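PDB 2HZG: mandelate racemase/muconate lactonizing enzyme/Enolase superfamily from Rhodobacter sphaeroides, which belongs to the enolase superfamily, pairing an enolase-type N-terminal domain with a TIM-barrel-like C-terminal domain that holds a sodium ion in its metal site. Local coordinates for residues A120-L125 and S315-A320; E228-D231 and A237-A240; Q263-M266 and R270-F273; R289-A294 and I299-H304. All coordinates share one frame; numbering follows the deposited sequence.

Contact 1 of 4, residues A120-L125 and S315-A320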
loop_
_atom_site.group_PDB
_atom_site.type_symbol
_atom_site.label_atom_id
_atom_site.label_comp_id
_atom_site.label_asym_id
_atom_site.label_seq_id
_atom_site.Cartn_x
_atom_site.Cartn_y
_atom_site.Cartn_z
ATOM N N ALA A 120 -10.194 -11.050 -29.979
ATOM C CA ALA A 120 -9.875 -9.628 -30.064
ATOM C C ALA A 120 -8.710 -9.321 -29.131
ATOM O O ALA A 120 -8.661 -9.864 -28.025
ATOM C CB ALA A 120 -11.104 -8.742 -29.709
ATOM N N PRO A 121 -7.782 -8.445 -29.571
ATOM C CA PRO A 121 -6.710 -8.024 -28.671
ATOM C C PRO A 121 -7.275 -7.214 -27.510
ATOM O O PRO A 121 -8.292 -6.528 -27.648
ATOM C CB PRO A 121 -5.794 -7.167 -29.553
ATOM C CG PRO A 121 -6.581 -6.776 -30.726
ATOM C CD PRO A 121 -7.693 -7.805 -30.897
ATOM N N ALA A 122 -6.610 -7.316 -26.368
ATOM C CA ALA A 122 -7.024 -6.638 -25.161
ATOM C C ALA A 122 -7.144 -5.138 -25.395
ATOM O O ALA A 122 -8.090 -4.524 -24.905
ATOM C CB ALA A 122 -6.048 -6.954 -24.001
ATOM N N TRP A 123 -6.221 -4.553 -26.165
ATOM C CA TRP A 123 -6.275 -3.097 -26.445
ATOM C C TRP A 123 -7.541 -2.685 -27.187
ATOM O O TRP A 123 -8.006 -1.565 -27.019
ATOM C CB TRP A 123 -5.065 -2.568 -27.217
ATOM C CG TRP A 123 -4.720 -3.316 -28.499
ATOM C CD1 TRP A 123 -3.788 -4.318 -28.636
ATOM C CD2 TRP A 123 -5.271 -3.101 -29.818
ATOM N NE1 TRP A 123 -3.733 -4.738 -29.951
ATOM C CE2 TRP A 123 -4.629 -4.010 -30.692
ATOM C CE3 TRP A 123 -6.235 -2.222 -30.345
ATOM C CZ2 TRP A 123 -4.933 -4.075 -32.064
ATOM C CZ3 TRP A 123 -6.552 -2.307 -31.692
ATOM C CH2 TRP A 123 -5.893 -3.219 -32.540
ATOM N N ALA A 124 -8.054 -3.574 -28.035
ATOM C CA ALA A 124 -9.315 -3.312 -28.738
ATOM C C ALA A 124 -10.447 -3.333 -27.728
ATOM O O ALA A 124 -11.304 -2.478 -27.750
ATOM C CB ALA A 124 -9.551 -4.343 -29.856
ATOM N N LEU A 125 -10.420 -4.300 -26.816
ATOM C CA LEU A 125 -11.411 -4.370 -25.743
ATOM C C LEU A 125 -11.327 -3.167 -24.801
ATOM O O LEU A 125 -12.343 -2.743 -24.268
ATOM C CB LEU A 125 -11.316 -5.686 -24.985
ATOM C CG LEU A 125 -11.650 -6.995 -25.721
ATOM C CD1 LEU A 125 -11.415 -8.201 -24.801
ATOM C CD2 LEU A 125 -13.084 -7.008 -26.265
ATOM N N SER A 315 1.503 -4.357 -20.105
ATOM C CA SER A 315 1.823 -2.965 -19.806
ATOM C C SER A 315 1.887 -2.076 -21.056
ATOM O O SER A 315 1.896 -0.864 -20.934
ATOM C CB SER A 315 3.066 -2.847 -18.922
ATOM O OG SER A 315 2.779 -3.239 -17.547
ATOM N N LEU A 316 1.910 -2.685 -22.241
ATOM C CA LEU A 316 1.774 -1.936 -23.502
ATOM C C LEU A 316 0.308 -1.650 -23.823
ATOM O O LEU A 316 -0.001 -0.622 -24.427
ATOM C CB LEU A 316 2.418 -2.691 -24.664
ATOM C CG LEU A 316 3.943 -2.862 -24.637
ATOM C CD1 LEU A 316 4.449 -3.646 -25.848
ATOM C CD2 LEU A 316 4.578 -1.501 -24.600
ATOM N N GLN A 317 -0.594 -2.554 -23.420
ATOM C CA GLN A 317 -2.026 -2.398 -23.738
ATOM C C GLN A 317 -2.575 -0.989 -23.432
ATOM O O GLN A 317 -3.218 -0.395 -24.286
ATOM C CB GLN A 317 -2.903 -3.460 -23.049
ATOM C CG GLN A 317 -2.502 -4.935 -23.261
ATOM C CD GLN A 317 -2.628 -5.403 -24.708
ATOM O OE1 GLN A 317 -3.441 -4.875 -25.490
ATOM N NE2 GLN A 317 -1.815 -6.383 -25.074
ATOM N N PRO A 318 -2.307 -0.434 -22.226
ATOM C CA PRO A 318 -2.960 0.840 -21.874
ATOM C C PRO A 318 -2.566 2.067 -22.698
ATOM O O PRO A 318 -3.225 3.111 -22.586
ATOM C CB PRO A 318 -2.534 1.050 -20.417
ATOM C CG PRO A 318 -2.135 -0.336 -19.941
ATOM C CD PRO A 318 -1.461 -0.908 -21.115
ATOM N N PHE A 319 -1.497 1.977 -23.485
ATOM C CA PHE A 319 -1.139 3.097 -24.352
ATOM C C PHE A 319 -0.933 2.678 -25.802
ATOM O O PHE A 319 -0.343 3.421 -26.584
ATOM C CB PHE A 319 0.024 3.963 -23.774
ATOM C CG PHE A 319 1.434 3.340 -23.833
ATOM C CD1 PHE A 319 2.476 4.025 -24.481
ATOM C CD2 PHE A 319 1.743 2.146 -23.160
ATOM C CE1 PHE A 319 3.773 3.527 -24.496
ATOM C CE2 PHE A 319 3.027 1.621 -23.182
ATOM C CZ PHE A 319 4.067 2.319 -23.853
ATOM N N ALA A 320 -1.464 1.501 -26.158
ATOM C CA ALA A 320 -1.351 0.956 -27.514
ATOM C C ALA A 320 -1.868 1.955 -28.553
ATOM O O ALA A 320 -1.256 2.158 -29.595
ATOM C CB ALA A 320 -2.120 -0.362 -27.628
#
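Trp123 and Gln317 bring their CA atoms within 5.1 Å of each other, where the start of the short helix 122-125, with Pro121 at its N-cap, faces the chain leaving helix 309-316. Gln317 meets the helix with its amide oxygen. A bend at chi2 (-65°) turns its amide toward the opposing backbone, and OE1 comes to 2.9 Å from Trp123 N. The same oxygen lies at the edge of the indole, close to its plane, 3.2 Å from Trp123 CD1. Amide and indole are nearly coplanar, their planes only 5° apart, although the two side chains cross at about a right angle. Ala122 fills in beside the amide, its CB 3.7 Å from Gln317 OE1. Ala320 adds a methyl, its CB 3.7 Å from Trp123 CB. One face of the indole is covered within its own segment by Pro121 CG and Ala124 CB. Outside the segments, Trp123 NE1 is hydrogen-bonded to Pro357 O and Gln317 NE2 to Ser313 OG, which probably steady both groups. The contact brings helix 122-125, in the range of the N-terminal family, against the chain that follows helix 309-316 of the barrel-like domain. With its nitrogen engaged by Ser313, the carboxamide probably has its orientation set, leaving OE1 directed at the first turn of helix 122-125, toward Trp123 N and the indole edge.

Contact 2 of 4, residues E228-D231 and A237-A240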
loop_
_atom_site.group_PDB
_atom_site.type_symbol
_atom_site.label_atom_id
_atom_site.label_comp_id
_atom_site.label_asym_id
_atom_site.label_seq_id
_atom_site.Cartn_x
_atom_site.Cartn_y
_atom_site.Cartn_z
ATOM N N GLU A 228 12.329 7.729 -10.450
ATOM C CA GLU A 228 12.191 7.359 -9.034
ATOM C C GLU A 228 13.285 7.935 -8.128
ATOM O O GLU A 228 13.950 7.171 -7.419
ATOM C CB GLU A 228 12.160 5.823 -8.877
ATOM C CG GLU A 228 10.870 5.171 -9.380
ATOM C CD GLU A 228 10.385 4.070 -8.441
ATOM O OE1 GLU A 228 9.334 4.293 -7.750
ATOM O OE2 GLU A 228 11.082 3.009 -8.362
ATOM N N PRO A 229 13.494 9.273 -8.150
ATOM C CA PRO A 229 14.568 9.773 -7.252
ATOM C C PRO A 229 14.283 9.526 -5.755
ATOM O O PRO A 229 15.211 9.413 -4.970
ATOM C CB PRO A 229 14.609 11.292 -7.538
ATOM C CG PRO A 229 13.222 11.601 -8.130
ATOM C CD PRO A 229 12.826 10.361 -8.901
ATOM N N PHE A 230 13.007 9.446 -5.386
ATOM C CA PHE A 230 12.588 9.459 -3.979
ATOM C C PHE A 230 11.580 8.364 -3.638
ATOM O O PHE A 230 11.083 7.680 -4.550
ATOM C CB PHE A 230 11.951 10.817 -3.655
ATOM C CG PHE A 230 12.837 12.001 -3.959
ATOM C CD1 PHE A 230 14.025 12.212 -3.234
ATOM C CD2 PHE A 230 12.482 12.903 -4.960
ATOM C CE1 PHE A 230 14.847 13.316 -3.515
ATOM C CE2 PHE A 230 13.295 14.006 -5.253
ATOM C CZ PHE A 230 14.476 14.218 -4.532
ATOM N N ASP A 231 11.267 8.216 -2.335
ATOM C CA ASP A 231 10.103 7.425 -1.887
ATOM C C ASP A 231 8.950 7.705 -2.843
ATOM O O ASP A 231 8.740 8.859 -3.209
ATOM C CB ASP A 231 9.577 7.868 -0.500
ATOM C CG ASP A 231 10.519 7.569 0.651
ATOM O OD1 ASP A 231 11.554 6.892 0.478
ATOM O OD2 ASP A 231 10.174 8.021 1.773
ATOM N N ALA A 237 9.005 16.306 -2.438
ATOM C CA ALA A 237 10.414 16.088 -2.806
ATOM C C ALA A 237 10.600 16.066 -4.343
ATOM O O ALA A 237 11.508 16.728 -4.872
ATOM C CB ALA A 237 10.951 14.822 -2.167
ATOM N N HIS A 238 9.752 15.315 -5.048
ATOM C CA HIS A 238 9.755 15.274 -6.522
ATOM C C HIS A 238 9.603 16.668 -7.137
ATOM O O HIS A 238 10.364 17.058 -8.035
ATOM C CB HIS A 238 8.623 14.376 -7.038
ATOM C CG HIS A 238 8.924 12.912 -6.984
ATOM N ND1 HIS A 238 8.797 12.165 -5.831
ATOM C CD2 HIS A 238 9.308 12.044 -7.953
ATOM C CE1 HIS A 238 9.096 10.904 -6.091
ATOM N NE2 HIS A 238 9.399 10.801 -7.372
ATOM N N ALA A 239 8.605 17.411 -6.650
ATOM C CA ALA A 239 8.340 18.760 -7.122
ATOM C C ALA A 239 9.535 19.683 -6.844
ATOM O O ALA A 239 9.915 20.471 -7.701
ATOM C CB ALA A 239 7.038 19.333 -6.466
ATOM N N ALA A 240 10.106 19.600 -5.646
ATOM C CA ALA A 240 11.312 20.400 -5.316
ATOM C C ALA A 240 12.470 20.115 -6.292
ATOM O O ALA A 240 13.096 21.036 -6.811
ATOM C CB ALA A 240 11.746 20.155 -3.866
#
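Phe230 turns the edge of its ring to a face of His238 in a T-shaped (edge-to-face) stack, with the centroids 5.4 Å apart and the planes at 76°. Phe230 CD2 leads, lying above the imidazole but displaced toward its rim. Ala237 covers a face of the phenyl ring with its methyl, a CH-pi contact in which CB stands 3.8 Å from the centroid. Pro229 CB sits on the opposite face, so the ring is sandwiched between its chain neighbour and the helix. These residues belong to a beta-alpha unit of the TIM barrel: the segment 228-231 leaves strand 225-227, whose Glu227 is a ligand of the sodium ion, and folds back over the helix 235-242 that follows. Pro229 packs against the imidazole, crossing the histidine at about a right angle and bringing CD to 3.8 Å from His238 NE2. Two carbonyl oxygens lie against the rings. Asp231 O is in the plane of the imidazole at its edge, 3.6 Å from His238 CE1, while Ala237 O approaches Phe230 CE2 to 3.3 Å. His238 ND1 is hydrogen-bonded to Ala234 O, just before the helix begins, a bond that probably sets the rotation of the imidazole. The carboxylate of Asp231 turns to the dimer partner, where OD2 is hydrogen-bonded to His260 NE2 of the second subunit.

Contact 3 of 4, residues Q263-M266 and R270-F273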
loop_
_atom_site.group_PDB
_atom_site.type_symbol
_atom_site.label_atom_id
_atom_site.label_comp_id
_atom_site.label_asym_id
_atom_site.label_seq_id
_atom_site.Cartn_x
_atom_site.Cartn_y
_atom_site.Cartn_z
ATOM N N GLN A 263 -2.043 9.621 -10.394
ATOM C CA GLN A 263 -2.590 10.969 -10.594
ATOM C C GLN A 263 -1.926 12.026 -9.715
ATOM O O GLN A 263 -1.654 13.135 -10.172
ATOM C CB GLN A 263 -4.098 11.022 -10.384
ATOM C CG GLN A 263 -4.671 12.326 -10.920
ATOM C CD GLN A 263 -6.144 12.485 -10.606
ATOM O OE1 GLN A 263 -6.966 12.559 -11.514
ATOM N NE2 GLN A 263 -6.482 12.528 -9.327
ATOM N N HIS A 264 -1.687 11.679 -8.455
ATOM C CA HIS A 264 -1.023 12.602 -7.526
ATOM C C HIS A 264 0.405 12.918 -7.931
ATOM O O HIS A 264 0.845 14.067 -7.821
ATOM C CB HIS A 264 -1.056 12.061 -6.099
ATOM C CG HIS A 264 -2.438 11.959 -5.529
ATOM N ND1 HIS A 264 -2.733 11.189 -4.425
ATOM C CD2 HIS A 264 -3.603 12.528 -5.915
ATOM C CE1 HIS A 264 -4.023 11.290 -4.154
ATOM N NE2 HIS A 264 -4.575 12.085 -5.052
ATOM N N LEU A 265 1.136 11.901 -8.384
ATOM C CA LEU A 265 2.480 12.129 -8.913
ATOM C C LEU A 265 2.455 13.092 -10.091
ATOM O O LEU A 265 3.282 14.012 -10.149
ATOM C CB LEU A 265 3.167 10.801 -9.304
ATOM C CG LEU A 265 4.650 10.903 -9.678
ATOM C CD1 LEU A 265 5.532 11.378 -8.511
ATOM C CD2 LEU A 265 5.093 9.526 -10.169
ATOM N N MET A 266 1.510 12.912 -11.017
ATOM C CA MET A 266 1.381 13.882 -12.133
ATOM C C MET A 266 0.991 15.277 -11.660
ATOM O O MET A 266 1.576 16.267 -12.102
ATOM C CB MET A 266 0.403 13.409 -13.194
ATOM C CG MET A 266 0.853 12.127 -13.876
ATOM S SD MET A 266 -0.251 11.644 -15.217
ATOM C CE MET A 266 -1.634 10.975 -14.310
ATOM N N ARG A 270 5.267 17.007 -10.385
ATOM C CA ARG A 270 5.923 17.739 -11.487
ATOM C C ARG A 270 6.783 16.789 -12.348
ATOM O O ARG A 270 7.854 17.160 -12.845
ATOM C CB ARG A 270 6.777 18.912 -10.943
ATOM C CG ARG A 270 5.996 20.024 -10.236
ATOM C CD ARG A 270 6.947 21.182 -9.876
ATOM N NE ARG A 270 7.596 21.751 -11.067
ATOM C CZ ARG A 270 8.387 22.823 -11.057
ATOM N NH1 ARG A 270 8.640 23.458 -9.909
ATOM N NH2 ARG A 270 8.925 23.265 -12.188
ATOM N N ILE A 271 6.323 15.551 -12.502
ATOM C CA ILE A 271 6.994 14.599 -13.387
ATOM C C ILE A 271 6.682 14.898 -14.855
ATOM O O ILE A 271 5.596 15.388 -15.187
ATOM C CB ILE A 271 6.637 13.121 -13.076
ATOM C CG1 ILE A 271 5.109 12.945 -12.963
ATOM C CG2 ILE A 271 7.372 12.650 -11.822
ATOM C CD1 ILE A 271 4.619 11.511 -13.346
ATOM N N GLY A 272 7.647 14.590 -15.717
ATOM C CA GLY A 272 7.457 14.660 -17.153
ATOM C C GLY A 272 7.036 13.352 -17.786
ATOM O O GLY A 272 6.538 13.351 -18.911
ATOM N N PHE A 273 7.241 12.238 -17.078
ATOM C CA PHE A 273 6.917 10.902 -17.587
ATOM C C PHE A 273 6.231 10.113 -16.488
ATOM O O PHE A 273 6.775 9.981 -15.402
ATOM C CB PHE A 273 8.190 10.125 -18.041
ATOM C CG PHE A 273 8.955 10.810 -19.155
ATOM C CD1 PHE A 273 8.716 10.469 -20.496
ATOM C CD2 PHE A 273 9.883 11.810 -18.870
ATOM C CE1 PHE A 273 9.412 11.110 -21.536
ATOM C CE2 PHE A 273 10.584 12.469 -19.902
ATOM C CZ PHE A 273 10.347 12.119 -21.232
HETATM O O HOH W 1 3.600 16.816 -13.950
HETATM O O HOH W 2 2.888 18.668 -10.681
#
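Met266 and Ile271 have the closest CA atoms, 5.8 Å apart, where the chain leaves helix 259-268 and doubles back toward strand 273-276. This is an alpha-beta loop of the TIM-barrel fold, leading from a helix into the next strand. Arg270, the first residue beyond the helix to leave helical geometry, takes a positive phi of 60° and so redirects the backbone toward the sheet. Ile271 then dips its side chain back against the helix it has just left. CG1, set between the backbone N and the carbonyl carbon (chi1 49°), carries CD1 to 3.7 Å from Leu265 CG, and the CG2 branch reaches the same carbon at 3.9 Å. Met266 adds its CG, 3.9 Å from Ile271 CD1, while its sulfur continues toward helix 284-297, where the side chain packs on Ala293 and Ala294. Polar backbone groups are bridged by water. One water accepts a weak hydrogen bond from Arg270 N and donates to Met266 O. A second water donates to the same Met266 O at 2.8 Å and, with its other hydrogen, to Ile271 O at 2.7 Å.

Contact 4 of 4, residues R289-A294 and I299-H304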
loop_
_atom_site.group_PDB
_atom_site.type_symbol
_atom_site.label_atom_id
_atom_site.label_comp_id
_atom_site.label_asym_id
_atom_site.label_seq_id
_atom_site.Cartn_x
_atom_site.Cartn_y
_atom_site.Cartn_z
ATOM N N ARG A 289 -6.887 4.102 -17.225
ATOM C CA ARG A 289 -7.386 5.288 -16.537
ATOM C C ARG A 289 -6.247 6.312 -16.362
ATOM O O ARG A 289 -6.442 7.490 -16.632
ATOM C CB ARG A 289 -8.018 4.896 -15.203
ATOM C CG ARG A 289 -8.808 5.994 -14.564
ATOM C CD ARG A 289 -9.388 5.539 -13.253
ATOM N NE ARG A 289 -9.959 6.681 -12.532
ATOM C CZ ARG A 289 -10.278 6.662 -11.249
ATOM N NH1 ARG A 289 -10.078 5.553 -10.531
ATOM N NH2 ARG A 289 -10.784 7.752 -10.693
ATOM N N VAL A 290 -5.053 5.849 -15.978
ATOM C CA VAL A 290 -3.867 6.741 -15.909
ATOM C C VAL A 290 -3.506 7.338 -17.272
ATOM O O VAL A 290 -3.264 8.555 -17.392
ATOM C CB VAL A 290 -2.613 6.026 -15.301
ATOM C CG1 VAL A 290 -1.382 6.984 -15.277
ATOM C CG2 VAL A 290 -2.916 5.514 -13.919
ATOM N N ALA A 291 -3.478 6.489 -18.304
ATOM C CA ALA A 291 -3.165 6.951 -19.658
ATOM C C ALA A 291 -4.104 8.066 -20.151
ATOM O O ALA A 291 -3.633 9.069 -20.707
ATOM C CB ALA A 291 -3.129 5.761 -20.643
ATOM N N ASP A 292 -5.411 7.900 -19.923
ATOM C CA ASP A 292 -6.404 8.950 -20.206
ATOM C C ASP A 292 -6.062 10.238 -19.418
ATOM O O ASP A 292 -6.079 11.343 -19.975
ATOM C CB ASP A 292 -7.825 8.509 -19.806
ATOM C CG ASP A 292 -8.354 7.301 -20.603
ATOM O OD1 ASP A 292 -7.758 6.875 -21.613
ATOM O OD2 ASP A 292 -9.411 6.764 -20.194
ATOM N N ALA A 293 -5.747 10.077 -18.127
ATOM C CA ALA A 293 -5.424 11.226 -17.275
ATOM C C ALA A 293 -4.115 11.890 -17.717
ATOM O O ALA A 293 -4.006 13.111 -17.711
ATOM C CB ALA A 293 -5.399 10.824 -15.781
ATOM N N ALA A 294 -3.130 11.088 -18.126
ATOM C CA ALA A 294 -1.882 11.614 -18.665
ATOM C C ALA A 294 -2.138 12.391 -19.972
ATOM O O ALA A 294 -1.622 13.495 -20.155
ATOM C CB ALA A 294 -0.865 10.474 -18.870
ATOM N N ILE A 299 1.093 14.730 -20.354
ATOM C CA ILE A 299 2.226 14.000 -19.784
ATOM C C ILE A 299 2.435 12.688 -20.550
ATOM O O ILE A 299 1.499 11.927 -20.757
ATOM C CB ILE A 299 2.036 13.759 -18.251
ATOM C CG1 ILE A 299 1.989 15.117 -17.515
ATOM C CG2 ILE A 299 3.164 12.848 -17.679
ATOM C CD1 ILE A 299 1.533 15.050 -16.068
ATOM N N THR A 300 3.670 12.438 -20.969
ATOM C CA THR A 300 4.030 11.194 -21.639
ATOM C C THR A 300 3.843 9.976 -20.732
ATOM O O THR A 300 4.353 9.930 -19.613
ATOM C CB THR A 300 5.474 11.223 -22.152
ATOM O OG1 THR A 300 5.661 12.369 -22.989
ATOM C CG2 THR A 300 5.802 9.921 -22.966
ATOM N N TYR A 301 3.098 8.997 -21.240
ATOM C CA TYR A 301 2.879 7.729 -20.563
ATOM C C TYR A 301 3.859 6.679 -21.109
ATOM O O TYR A 301 4.084 6.604 -22.306
ATOM C CB TYR A 301 1.427 7.285 -20.788
ATOM C CG TYR A 301 1.033 6.006 -20.105
ATOM C CD1 TYR A 301 0.205 6.022 -18.970
ATOM C CD2 TYR A 301 1.419 4.759 -20.636
ATOM C CE1 TYR A 301 -0.185 4.826 -18.352
ATOM C CE2 TYR A 301 1.042 3.563 -20.021
ATOM C CZ TYR A 301 0.244 3.609 -18.886
ATOM O OH TYR A 301 -0.128 2.440 -18.296
ATOM N N VAL A 302 4.445 5.891 -20.208
ATOM C CA VAL A 302 5.348 4.816 -20.587
ATOM C C VAL A 302 4.983 3.637 -19.713
ATOM O O VAL A 302 4.580 3.814 -18.564
ATOM C CB VAL A 302 6.875 5.171 -20.367
ATOM C CG1 VAL A 302 7.772 4.228 -21.185
ATOM C CG2 VAL A 302 7.209 6.643 -20.718
ATOM N N ASN A 303 5.103 2.432 -20.252
ATOM C CA ASN A 303 5.043 1.252 -19.407
ATOM C C ASN A 303 6.257 1.173 -18.474
ATOM O O ASN A 303 7.355 1.653 -18.819
ATOM C CB ASN A 303 4.976 -0.022 -20.253
ATOM C CG ASN A 303 6.217 -0.221 -21.094
ATOM O OD1 ASN A 303 6.657 0.690 -21.784
ATOM N ND2 ASN A 303 6.801 -1.399 -21.018
ATOM N N HIS A 304 6.044 0.598 -17.292
ATOM C CA HIS A 304 7.137 0.023 -16.533
ATOM C C HIS A 304 7.081 -1.489 -16.720
ATOM O O HIS A 304 6.095 -2.121 -16.346
ATOM C CB HIS A 304 7.073 0.338 -15.027
ATOM C CG HIS A 304 8.069 -0.449 -14.236
ATOM N ND1 HIS A 304 7.779 -1.674 -13.676
ATOM C CD2 HIS A 304 9.381 -0.224 -13.986
ATOM C CE1 HIS A 304 8.860 -2.161 -13.094
ATOM N NE2 HIS A 304 9.845 -1.298 -13.265
#
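Tyr301 lays one face of its ring over Ala291, whose CB stands 4.0 Å from the ring centroid in a CH-pi contact. The methyl is displaced toward the rim on the side of CD1, which it approaches to 3.7 Å. Val290 arrives differently: its CG1 meets the ring at the edge, near the plane, 3.9 Å from Tyr301 CE1, and the two side chains cross at about a right angle. The tyrosine gets there because its CG is anti to the backbone N (chi1 -178°), which lays the ring lengthwise along the helix. Helix segment 289-294 and strand 300-303 run roughly antiparallel (154°), their local axes 8.2 Å apart, as expected of a barrel helix returning to the following strand in a TIM-like alpha/beta fold. Where they converge, Ile299 N donates to Ala294 O at 3.0 Å with an N-H...O angle of 155°, the nitrogen lying tilted from the carbonyl plane. Ala294 CB also rests 3.4 Å from Ile299 O, so a single alanine meets the returning chain with both its carbonyl and its methyl. Beyond the segments, the ring of Phe319 also meets Tyr301, and Tyr301 N is hydrogen-bonded to Asp325 OD2. The chemistry implies a division of labour: one backbone bond ties the turn, while small methyls against an aromatic face and edge allow close approach with no side-chain hydrogen bond between segments 289-294 and 299-304.

Contact 2, contact 3 and contact 4 follow in series along the barrel-like domain, each closed within a few residues, and all are nested inside the long loop closed by contact 1. Strands 225-227, 249-252, 273-276 and 300-303 are successive in the parallel sheet, so the local contacts follow the strand order around the barrel: centres of contacts 2 and 3, and of 3 and 4, lie 10 Å apart. His238 packs on Leu265, and Met266 on Ile299, linking each step to the next. Contact 1, its centre 13 Å from that of contact 4, meets it where Pro318 O packs on Ala291 CB. The three local contacts thus pack successive beta-alpha units together, while contact 1 brings helix 122-125 against the same domain from far along the chain.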